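Chitinase (Rhizomucor miehei, PDB 7FBT) probably hydrolyses the beta-1,4 glycosidic linkages of chitin, through a family 18 glycoside hydrolase TIM barrel. Local coordinates at residues Q2-Y7 / V347-L352; L102-E107 / A126-L131; N110-V115 / P153-N158. All coordinates share one frame; numbering follows the deposited sequence.

Overall arrangement
All three contacts belong to one TIM barrel. Contact 1 pairs strand 4-9 with strand 346-350, the first and last parallel strands of the barrel, and so closes the ring; along the chain it spans the other two. Contact 2 sets strand 101-105 of the same sheet against helix 124-139, and its centre lies about 19 Å from that of contact 1. Across the barrel interior, Tyr-7 OH probably hydrogen-bonds Asn-103 OD1. Contact 3, its centre about 13 Å from that of contact 2, ties the loops that follow strands 101-105 and 144-149; its segments alternate with those of contact 2, and Phe-154 packs on Tyr-128. Together they run from barrel core to rim.

Contact 1 (Q2-Y7 / V347-L352); sequences QKLSAY and VMLWSL
Ser-5 lies beside Met-348 in a parallel pairing. Val-347 N donates to Lys-3 O at 2.7 Å, then Ser-5 N to Val-347 O at 2.9 Å. Further along, Ser-5 O accepts from Leu-349 N, and Tyr-7 N reaches Leu-349 O at 2.9 Å with a nearly straight N-H...O angle of 169°. The pairing ends with Leu-352 N on Tyr-7 O, just past the cis peptide bond between Trp-350 and Ser-351. Leu-4, Ala-6, Val-347 and Leu-349 share one sheet face, with Leu-4 CD1 pressed tightly on Val-347 CG2 at 3.4 Å. On the other face the Tyr-7 ring meets Trp-350 obliquely, Tyr-7 CD2 lying 3.5 Å from Trp-350 CZ3 at the edge of the indole. Trp-350 CG is anti to the backbone N (chi1 177°), which brings the six-membered ring up to Tyr-7. Farther out, Phe-29 meets the indole, and Asn-103 holds the Tyr-7 hydroxyl inside the barrel. At the other end a water bridges Gln-2 O, Ser-5 OG and Val-347 O, while His-24 also bonds Ser-5 OG. First strand against last closes a TIM barrel, and a cis peptide after the tryptophan ending the last strand is a family 18 hallmark.

Contact 2 (L102-E107 / A126-L131); sequences LNLDWE and ANYLKL
Trp-106 drives the edge of its indole against the face of Tyr-128, and this is the tight part of the contact. The atom that touches is Trp-106 CE3, which lies 3.5 Å from Tyr-128 CD1 and sits over the ring toward its rim. The planes stand at 81°, a T-shaped pair with the tyrosine as the face. In Tyr-128, CG is anti to the backbone N (chi1 -164°), a setting that sends the ring from the helix toward the strand and carries its hydroxyl to the backbone there. Leu-104 CB packs beside that hydroxyl, 3.5 Å from Tyr-128 OH. The hydroxyl donates to a water at 2.6 Å from OH, and the same water donates to Trp-106 O, so that one solvent molecule joins helix side chain to strand backbone. Thr-147, on the next strand, bonds both to Tyr-128 OH and to Leu-104 O.

The packing is looser one turn along, where Leu-104 and Leu-131 reach each other tip to tip through CD1 and CD2, 4.0 Å apart. Ala-126 and Lys-130, on the far side of the helix, are exposed. Phe-73 stacks on Trp-106, and Phe-132 and Leu-135 add to the cover of Leu-104.

Strand and helix run nearly antiparallel, as in the beta-alpha-beta unit formed by strand 101-105, helix 124-139 and strand 144-149. The sequence from Asn-103 to Glu-107 falls on the end of the family 18 DxxDxDxE signature, with Asn-103 at its second acidic position.

Contact 3 (N110-V115 / P153-N158); sequences NSPNGV and PFNDEN
Asn-155 meets Asn-110 through the one direct hydrogen bond that is clear between the two loops. Its ND2 donates to the backbone O of Asn-110 at 2.9 Å, with an N-H...O angle of 161°. The oxygen lies close to the plane of the Asn-155 amide, but the donor comes in from above the carbonyl plane of Asn-110. Asn-155 CG is anti to its carbonyl carbon (chi1 -80°), an orientation that carries the amide across to the neighbouring loop.

Water supplies a second link. Asn-155 ND2 also donates to a water at 2.9 Å, and this water hydrogen-bonds to Ser-111 OG. Two partners thus use the amide nitrogen and fix how the group is turned. On the other flank, Asn-110 ND2 stands 3.0 Å from Asp-156 O.

Van der Waals contact is slight: Ser-111 CB lies 3.5 Å from Asn-155 ND2, with the ring of Pro-112 somewhat farther off, and Asn-110 packs near the backbone of Glu-157.

Each loop also contains a turn. Ser-111 OG accepts from Asn-113 N in an ST turn, and Asp-156 OD1 accepts from Asn-158 N at 2.7 Å in an Asx turn. Asp-156 OD1 is also bonded by Gln-160 N. Gln-159 binds Asn-110 OD1. Thr-125 bonds Asn-155 O, tying loop 153-158 to the start of helix 124-139.

With one asparagine amide bonded to a backbone carbonyl and to a water that also meets Ser-111, these two neighbouring loops after barrel strands are joined by directed polar bonds rather than by a greasy interface.

Contact 1 (Q2-Y7 / V347-L352)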
loop_
_atom_site.group_PDB
_atom_site.type_symbol
_atom_site.label_atom_id
_atom_site.label_comp_id
_atom_site.label_asym_id
_atom_site.label_seq_id
_atom_site.Cartn_x
_atom_site.Cartn_y
_atom_site.Cartn_z
ATOM N N GLN A 2 -2.343 0.957 15.406
ATOM C CA GLN A 2 -1.605 0.303 14.329
ATOM C C GLN A 2 -0.340 1.076 13.961
ATOM O O GLN A 2 -0.239 1.622 12.859
ATOM C CB GLN A 2 -2.496 0.137 13.094
ATOM C CG GLN A 2 -3.679 -0.802 13.293
ATOM C CD GLN A 2 -4.889 -0.108 13.869
ATOM O OE1 GLN A 2 -5.431 0.822 13.269
ATOM N NE2 GLN A 2 -5.325 -0.556 15.041
ATOM N N LYS A 3 0.626 1.121 14.882
ATOM C CA LYS A 3 1.870 1.824 14.590
ATOM C C LYS A 3 2.669 1.124 13.500
ATOM O O LYS A 3 3.299 1.789 12.673
ATOM C CB LYS A 3 2.723 1.979 15.852
ATOM C CG LYS A 3 2.124 2.865 16.924
ATOM C CD LYS A 3 1.874 4.283 16.398
ATOM C CE LYS A 3 3.165 5.043 16.072
ATOM N NZ LYS A 3 4.048 5.284 17.249
ATOM N N LEU A 4 2.679 -0.209 13.487
ATOM C CA LEU A 4 3.434 -0.971 12.495
ATOM C C LEU A 4 2.482 -1.916 11.771
ATOM O O LEU A 4 1.948 -2.852 12.377
ATOM C CB LEU A 4 4.585 -1.737 13.150
ATOM C CG LEU A 4 5.419 -2.624 12.226
ATOM C CD1 LEU A 4 6.022 -1.809 11.120
ATOM C CD2 LEU A 4 6.512 -3.311 13.009
ATOM N N SER A 5 2.263 -1.665 10.481
ATOM C CA SER A 5 1.435 -2.526 9.653
ATOM C C SER A 5 2.311 -3.245 8.641
ATOM O O SER A 5 3.300 -2.697 8.156
ATOM C CB SER A 5 0.332 -1.734 8.931
ATOM O OG SER A 5 -0.435 -0.972 9.853
ATOM N N ALA A 6 1.941 -4.481 8.329
ATOM C CA ALA A 6 2.733 -5.333 7.454
ATOM C C ALA A 6 1.813 -5.927 6.403
ATOM O O ALA A 6 0.804 -6.549 6.743
ATOM C CB ALA A 6 3.424 -6.442 8.252
ATOM N N TYR A 7 2.147 -5.729 5.133
ATOM C CA TYR A 7 1.384 -6.341 4.069
ATOM C C TYR A 7 1.827 -7.785 3.927
ATOM O O TYR A 7 3.020 -8.090 4.031
ATOM C CB TYR A 7 1.627 -5.623 2.746
ATOM C CG TYR A 7 0.698 -4.479 2.464
ATOM C CD1 TYR A 7 0.906 -3.252 3.049
ATOM C CD2 TYR A 7 -0.426 -4.635 1.654
ATOM C CE1 TYR A 7 0.046 -2.205 2.813
ATOM C CE2 TYR A 7 -1.282 -3.562 1.400
ATOM C CZ TYR A 7 -1.021 -2.338 1.981
ATOM O OH TYR A 7 -1.833 -1.233 1.774
ATOM N N VAL A 347 4.254 3.250 10.550
ATOM C CA VAL A 347 4.859 2.811 9.305
ATOM C C VAL A 347 4.167 1.533 8.862
ATOM O O VAL A 347 3.540 0.810 9.661
ATOM C CB VAL A 347 6.382 2.618 9.367
ATOM C CG1 VAL A 347 7.056 3.826 9.954
ATOM C CG2 VAL A 347 6.733 1.402 10.181
ATOM N N MET A 348 4.212 1.330 7.535
ATOM C CA MET A 348 3.688 0.138 6.884
ATOM C C MET A 348 4.831 -0.483 6.084
ATOM O O MET A 348 5.797 0.198 5.691
ATOM C CB MET A 348 2.370 0.516 5.982
ATOM C CG MET A 348 2.641 1.510 4.825
ATOM S SD MET A 348 3.415 0.715 3.347
ATOM C CE MET A 348 2.155 -0.216 2.616
ATOM N N LEU A 349 4.767 -1.789 5.876
ATOM C CA LEU A 349 5.849 -2.409 5.138
ATOM C C LEU A 349 5.299 -3.293 4.025
ATOM O O LEU A 349 4.256 -3.936 4.184
ATOM C CB LEU A 349 6.758 -3.251 6.049
ATOM C CG LEU A 349 6.231 -4.548 6.657
ATOM C CD1 LEU A 349 6.575 -5.753 5.754
ATOM C CD2 LEU A 349 6.751 -4.746 8.049
ATOM N N TRP A 350 6.021 -3.320 2.901
ATOM C CA TRP A 350 5.706 -4.174 1.757
ATOM C C TRP A 350 6.948 -4.959 1.368
ATOM O O TRP A 350 7.943 -4.358 0.947
ATOM C CB TRP A 350 5.234 -3.349 0.554
ATOM C CG TRP A 350 4.972 -4.215 -0.661
ATOM C CD1 TRP A 350 5.887 -4.695 -1.559
ATOM C CD2 TRP A 350 3.698 -4.730 -1.074
ATOM N NE1 TRP A 350 5.254 -5.474 -2.508
ATOM C CE2 TRP A 350 3.912 -5.509 -2.230
ATOM C CE3 TRP A 350 2.398 -4.607 -0.575
ATOM C CZ2 TRP A 350 2.875 -6.157 -2.894
ATOM C CZ3 TRP A 350 1.372 -5.248 -1.235
ATOM C CH2 TRP A 350 1.613 -6.015 -2.385
ATOM N N SER A 351 6.895 -6.292 1.471
ATOM C CA SER A 351 5.838 -7.045 2.138
ATOM C C SER A 351 6.520 -8.066 3.044
ATOM O O SER A 351 7.710 -8.326 2.889
ATOM C CB SER A 351 4.901 -7.745 1.142
ATOM O OG SER A 351 5.608 -8.599 0.264
ATOM N N LEU A 352 5.751 -8.663 3.962
ATOM C CA LEU A 352 6.350 -9.344 5.109
ATOM C C LEU A 352 7.194 -10.547 4.694
ATOM O O LEU A 352 8.227 -10.831 5.313
ATOM C CB LEU A 352 5.260 -9.767 6.089
ATOM C CG LEU A 352 5.741 -10.423 7.388
ATOM C CD1 LEU A 352 6.683 -9.482 8.117
ATOM C CD2 LEU A 352 4.570 -10.799 8.281
HETATM O O HOH W 1 0.685 1.500 10.372
#

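Contact 2 (L102-E107 / A126-L131)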
loop_
_atom_site.group_PDB
_atom_site.type_symbol
_atom_site.label_atom_id
_atom_site.label_comp_id
_atom_site.label_asym_id
_atom_site.label_seq_id
_atom_site.Cartn_x
_atom_site.Cartn_y
_atom_site.Cartn_z
ATOM N N LEU A 102 -10.603 -2.203 6.120
ATOM C CA LEU A 102 -10.435 -2.297 4.680
ATOM C C LEU A 102 -9.383 -1.283 4.280
ATOM O O LEU A 102 -9.408 -0.140 4.752
ATOM C CB LEU A 102 -11.740 -2.023 3.918
ATOM C CG LEU A 102 -12.831 -3.089 3.903
ATOM C CD1 LEU A 102 -14.061 -2.523 3.207
ATOM C CD2 LEU A 102 -12.334 -4.356 3.211
ATOM N N ASN A 103 -8.445 -1.713 3.446
ATOM C CA ASN A 103 -7.373 -0.875 2.926
ATOM C C ASN A 103 -7.573 -0.748 1.425
ATOM O O ASN A 103 -7.515 -1.749 0.707
ATOM C CB ASN A 103 -6.009 -1.489 3.242
ATOM C CG ASN A 103 -4.883 -0.800 2.530
ATOM O OD1 ASN A 103 -4.352 -1.336 1.553
ATOM N ND2 ASN A 103 -4.482 0.376 3.020
ATOM N N LEU A 104 -7.818 0.472 0.950
ATOM C CA LEU A 104 -8.135 0.708 -0.453
ATOM C C LEU A 104 -6.869 1.136 -1.189
ATOM O O LEU A 104 -6.273 2.164 -0.858
ATOM C CB LEU A 104 -9.237 1.758 -0.595
ATOM C CG LEU A 104 -10.695 1.279 -0.681
ATOM C CD1 LEU A 104 -10.970 0.519 -1.979
ATOM C CD2 LEU A 104 -11.067 0.411 0.522
ATOM N N ASP A 105 -6.482 0.363 -2.195
ATOM C CA ASP A 105 -5.216 0.535 -2.913
ATOM C C ASP A 105 -5.511 0.707 -4.405
ATOM O O ASP A 105 -5.252 -0.186 -5.225
ATOM C CB ASP A 105 -4.308 -0.667 -2.642
ATOM C CG ASP A 105 -2.909 -0.478 -3.178
ATOM O OD1 ASP A 105 -2.595 0.622 -3.687
ATOM O OD2 ASP A 105 -2.125 -1.442 -3.092
ATOM N N TRP A 106 -6.075 1.856 -4.754
ATOM C CA TRP A 106 -6.289 2.242 -6.145
ATOM C C TRP A 106 -5.032 2.926 -6.669
ATOM O O TRP A 106 -4.587 3.936 -6.113
ATOM C CB TRP A 106 -7.504 3.164 -6.249
ATOM C CG TRP A 106 -7.824 3.693 -7.630
ATOM C CD1 TRP A 106 -7.122 3.491 -8.788
ATOM C CD2 TRP A 106 -8.934 4.523 -7.979
ATOM N NE1 TRP A 106 -7.734 4.147 -9.834
ATOM C CE2 TRP A 106 -8.849 4.785 -9.362
ATOM C CE3 TRP A 106 -10.001 5.064 -7.255
ATOM C CZ2 TRP A 106 -9.789 5.564 -10.031
ATOM C CZ3 TRP A 106 -10.930 5.840 -7.924
ATOM C CH2 TRP A 106 -10.820 6.076 -9.297
ATOM N N GLU A 107 -4.468 2.388 -7.747
ATOM C CA GLU A 107 -3.230 2.902 -8.324
ATOM C C GLU A 107 -3.461 3.228 -9.801
ATOM O O GLU A 107 -3.229 2.378 -10.665
ATOM C CB GLU A 107 -2.094 1.889 -8.133
ATOM C CG GLU A 107 -1.971 1.408 -6.697
ATOM C CD GLU A 107 -0.853 0.412 -6.487
ATOM O OE1 GLU A 107 -0.138 0.091 -7.458
ATOM O OE2 GLU A 107 -0.677 -0.033 -5.334
ATOM N N ALA A 126 -12.865 12.529 -6.367
ATOM C CA ALA A 126 -14.136 12.861 -5.734
ATOM C C ALA A 126 -14.991 11.619 -5.522
ATOM O O ALA A 126 -15.607 11.454 -4.462
ATOM C CB ALA A 126 -14.884 13.895 -6.574
ATOM N N ASN A 127 -15.035 10.724 -6.511
ATOM C CA ASN A 127 -15.808 9.499 -6.343
ATOM C C ASN A 127 -15.115 8.527 -5.394
ATOM O O ASN A 127 -15.776 7.717 -4.739
ATOM C CB ASN A 127 -16.049 8.850 -7.707
ATOM C CG ASN A 127 -16.656 9.818 -8.710
ATOM O OD1 ASN A 127 -17.329 10.777 -8.332
ATOM N ND2 ASN A 127 -16.425 9.565 -9.993
ATOM N N TYR A 128 -13.790 8.603 -5.299
ATOM C CA TYR A 128 -13.043 7.800 -4.336
ATOM C C TYR A 128 -13.406 8.213 -2.920
ATOM O O TYR A 128 -13.610 7.367 -2.037
ATOM C CB TYR A 128 -11.549 7.986 -4.611
ATOM C CG TYR A 128 -10.575 6.996 -4.002
ATOM C CD1 TYR A 128 -10.895 5.651 -3.874
ATOM C CD2 TYR A 128 -9.282 7.392 -3.678
ATOM C CE1 TYR A 128 -9.975 4.739 -3.360
ATOM C CE2 TYR A 128 -8.355 6.492 -3.175
ATOM C CZ TYR A 128 -8.704 5.167 -3.022
ATOM O OH TYR A 128 -7.783 4.267 -2.523
ATOM N N LEU A 129 -13.522 9.519 -2.690
ATOM C CA LEU A 129 -13.988 9.945 -1.382
ATOM C C LEU A 129 -15.470 9.660 -1.194
ATOM O O LEU A 129 -15.884 9.369 -0.076
ATOM C CB LEU A 129 -13.679 11.422 -1.140
ATOM C CG LEU A 129 -14.096 11.896 0.255
ATOM C CD1 LEU A 129 -13.333 11.145 1.333
ATOM C CD2 LEU A 129 -13.813 13.360 0.391
ATOM N N LYS A 130 -16.285 9.723 -2.252
ATOM C CA LYS A 130 -17.647 9.205 -2.140
ATOM C C LYS A 130 -17.636 7.769 -1.637
ATOM O O LYS A 130 -18.428 7.398 -0.765
ATOM C CB LYS A 130 -18.376 9.277 -3.485
ATOM C CG LYS A 130 -18.678 10.677 -3.981
ATOM C CD LYS A 130 -19.239 10.640 -5.397
ATOM C CE LYS A 130 -20.427 11.576 -5.546
ATOM N NZ LYS A 130 -21.422 11.067 -6.533
ATOM N N LEU A 131 -16.730 6.953 -2.176
ATOM C CA LEU A 131 -16.593 5.571 -1.734
ATOM C C LEU A 131 -16.229 5.495 -0.260
ATOM O O LEU A 131 -16.791 4.685 0.481
ATOM C CB LEU A 131 -15.535 4.858 -2.574
ATOM C CG LEU A 131 -15.122 3.466 -2.095
ATOM C CD1 LEU A 131 -16.311 2.518 -2.108
ATOM C CD2 LEU A 131 -13.959 2.921 -2.933
HETATM O O HOH W 2 -5.372 4.754 -3.362
#

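Contact 3 (N110-V115 / P153-N158)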
loop_
_atom_site.group_PDB
_atom_site.type_symbol
_atom_site.label_atom_id
_atom_site.label_comp_id
_atom_site.label_asym_id
_atom_site.label_seq_id
_atom_site.Cartn_x
_atom_site.Cartn_y
_atom_site.Cartn_z
ATOM N N ASN A 110 -7.453 8.787 -11.428
ATOM C CA ASN A 110 -7.282 9.681 -12.574
ATOM C C ASN A 110 -5.807 9.922 -12.876
ATOM O O ASN A 110 -5.303 11.047 -12.809
ATOM C CB ASN A 110 -8.012 11.005 -12.343
ATOM C CG ASN A 110 -8.072 11.862 -13.596
ATOM O OD1 ASN A 110 -7.852 11.374 -14.704
ATOM N ND2 ASN A 110 -8.385 13.143 -13.427
ATOM N N SER A 111 -5.113 8.842 -13.219
ATOM C CA SER A 111 -3.679 8.957 -13.384
ATOM C C SER A 111 -3.211 8.309 -14.677
ATOM O O SER A 111 -3.689 7.232 -15.049
ATOM C CB SER A 111 -2.931 8.312 -12.209
ATOM O OG SER A 111 -1.543 8.259 -12.481
ATOM N N PRO A 112 -2.262 8.939 -15.372
ATOM C CA PRO A 112 -1.580 8.251 -16.473
ATOM C C PRO A 112 -0.566 7.235 -15.999
ATOM O O PRO A 112 -0.121 6.397 -16.794
ATOM C CB PRO A 112 -0.892 9.395 -17.214
ATOM C CG PRO A 112 -0.617 10.402 -16.165
ATOM C CD PRO A 112 -1.764 10.313 -15.185
ATOM N N ASN A 113 -0.165 7.315 -14.738
ATOM C CA ASN A 113 0.717 6.339 -14.138
ATOM C C ASN A 113 -0.108 5.144 -13.674
ATOM O O ASN A 113 -1.341 5.165 -13.682
ATOM C CB ASN A 113 1.496 6.989 -12.999
ATOM C CG ASN A 113 2.186 8.270 -13.443
ATOM O OD1 ASN A 113 2.603 8.386 -14.592
ATOM N ND2 ASN A 113 2.285 9.241 -12.544
ATOM N N GLY A 114 0.572 4.084 -13.286
ATOM C CA GLY A 114 -0.152 2.852 -13.061
ATOM C C GLY A 114 -0.310 2.065 -14.352
ATOM O O GLY A 114 0.343 2.337 -15.364
ATOM N N VAL A 115 -1.195 1.067 -14.307
ATOM C CA VAL A 115 -1.434 0.224 -15.473
ATOM C C VAL A 115 -2.058 1.063 -16.581
ATOM O O VAL A 115 -3.021 1.807 -16.351
ATOM C CB VAL A 115 -2.313 -0.977 -15.088
ATOM C CG1 VAL A 115 -2.862 -1.667 -16.321
ATOM C CG2 VAL A 115 -1.506 -1.949 -14.243
ATOM N N PRO A 153 -0.703 13.985 -3.294
ATOM C CA PRO A 153 -2.154 13.896 -3.095
ATOM C C PRO A 153 -2.880 13.476 -4.365
ATOM O O PRO A 153 -2.423 13.739 -5.481
ATOM C CB PRO A 153 -2.538 15.318 -2.666
ATOM C CG PRO A 153 -1.286 15.862 -2.060
ATOM C CD PRO A 153 -0.152 15.270 -2.830
ATOM N N PHE A 154 -4.018 12.800 -4.172
ATOM C CA PHE A 154 -4.746 12.188 -5.277
ATOM C C PHE A 154 -4.929 13.185 -6.411
ATOM O O PHE A 154 -5.222 14.361 -6.180
ATOM C CB PHE A 154 -6.108 11.680 -4.801
ATOM C CG PHE A 154 -6.023 10.569 -3.798
ATOM C CD1 PHE A 154 -5.312 9.413 -4.086
ATOM C CD2 PHE A 154 -6.656 10.675 -2.572
ATOM C CE1 PHE A 154 -5.235 8.385 -3.162
ATOM C CE2 PHE A 154 -6.575 9.651 -1.645
ATOM C CZ PHE A 154 -5.863 8.506 -1.946
ATOM N N ASN A 155 -4.723 12.707 -7.639
ATOM C CA ASN A 155 -4.754 13.593 -8.794
ATOM C C ASN A 155 -6.068 14.346 -8.870
ATOM O O ASN A 155 -7.140 13.809 -8.574
ATOM C CB ASN A 155 -4.544 12.821 -10.095
ATOM C CG ASN A 155 -3.094 12.512 -10.358
ATOM O OD1 ASN A 155 -2.203 13.044 -9.696
ATOM N ND2 ASN A 155 -2.843 11.674 -11.356
ATOM N N ASP A 156 -5.973 15.605 -9.263
ATOM C CA ASP A 156 -7.178 16.340 -9.566
ATOM C C ASP A 156 -7.693 15.977 -10.954
ATOM O O ASP A 156 -7.062 15.259 -11.735
ATOM C CB ASP A 156 -6.938 17.847 -9.438
ATOM C CG ASP A 156 -5.899 18.380 -10.423
ATOM O OD1 ASP A 156 -5.697 17.803 -11.514
ATOM O OD2 ASP A 156 -5.264 19.403 -10.090
ATOM N N GLU A 157 -8.887 16.473 -11.222
ATOM C CA GLU A 157 -9.529 16.578 -12.522
ATOM C C GLU A 157 -8.758 17.219 -13.682
ATOM O O GLU A 157 -9.312 17.347 -14.778
ATOM C CB GLU A 157 -10.867 17.259 -12.233
ATOM C CG GLU A 157 -10.734 18.685 -11.744
ATOM C CD GLU A 157 -10.507 18.697 -10.213
ATOM O OE1 GLU A 157 -10.168 17.630 -9.645
ATOM O OE2 GLU A 157 -10.710 19.746 -9.571
ATOM N N ASN A 158 -7.484 17.575 -13.494
ATOM C CA ASN A 158 -6.549 17.732 -14.610
ATOM C C ASN A 158 -5.335 16.821 -14.452
ATOM O O ASN A 158 -4.262 17.102 -14.994
ATOM C CB ASN A 158 -6.100 19.185 -14.803
ATOM C CG ASN A 158 -7.113 20.017 -15.583
ATOM O OD1 ASN A 158 -7.849 19.490 -16.420
ATOM N ND2 ASN A 158 -7.110 21.328 -15.359
HETATM O O HOH W 3 -0.164 10.511 -11.141
#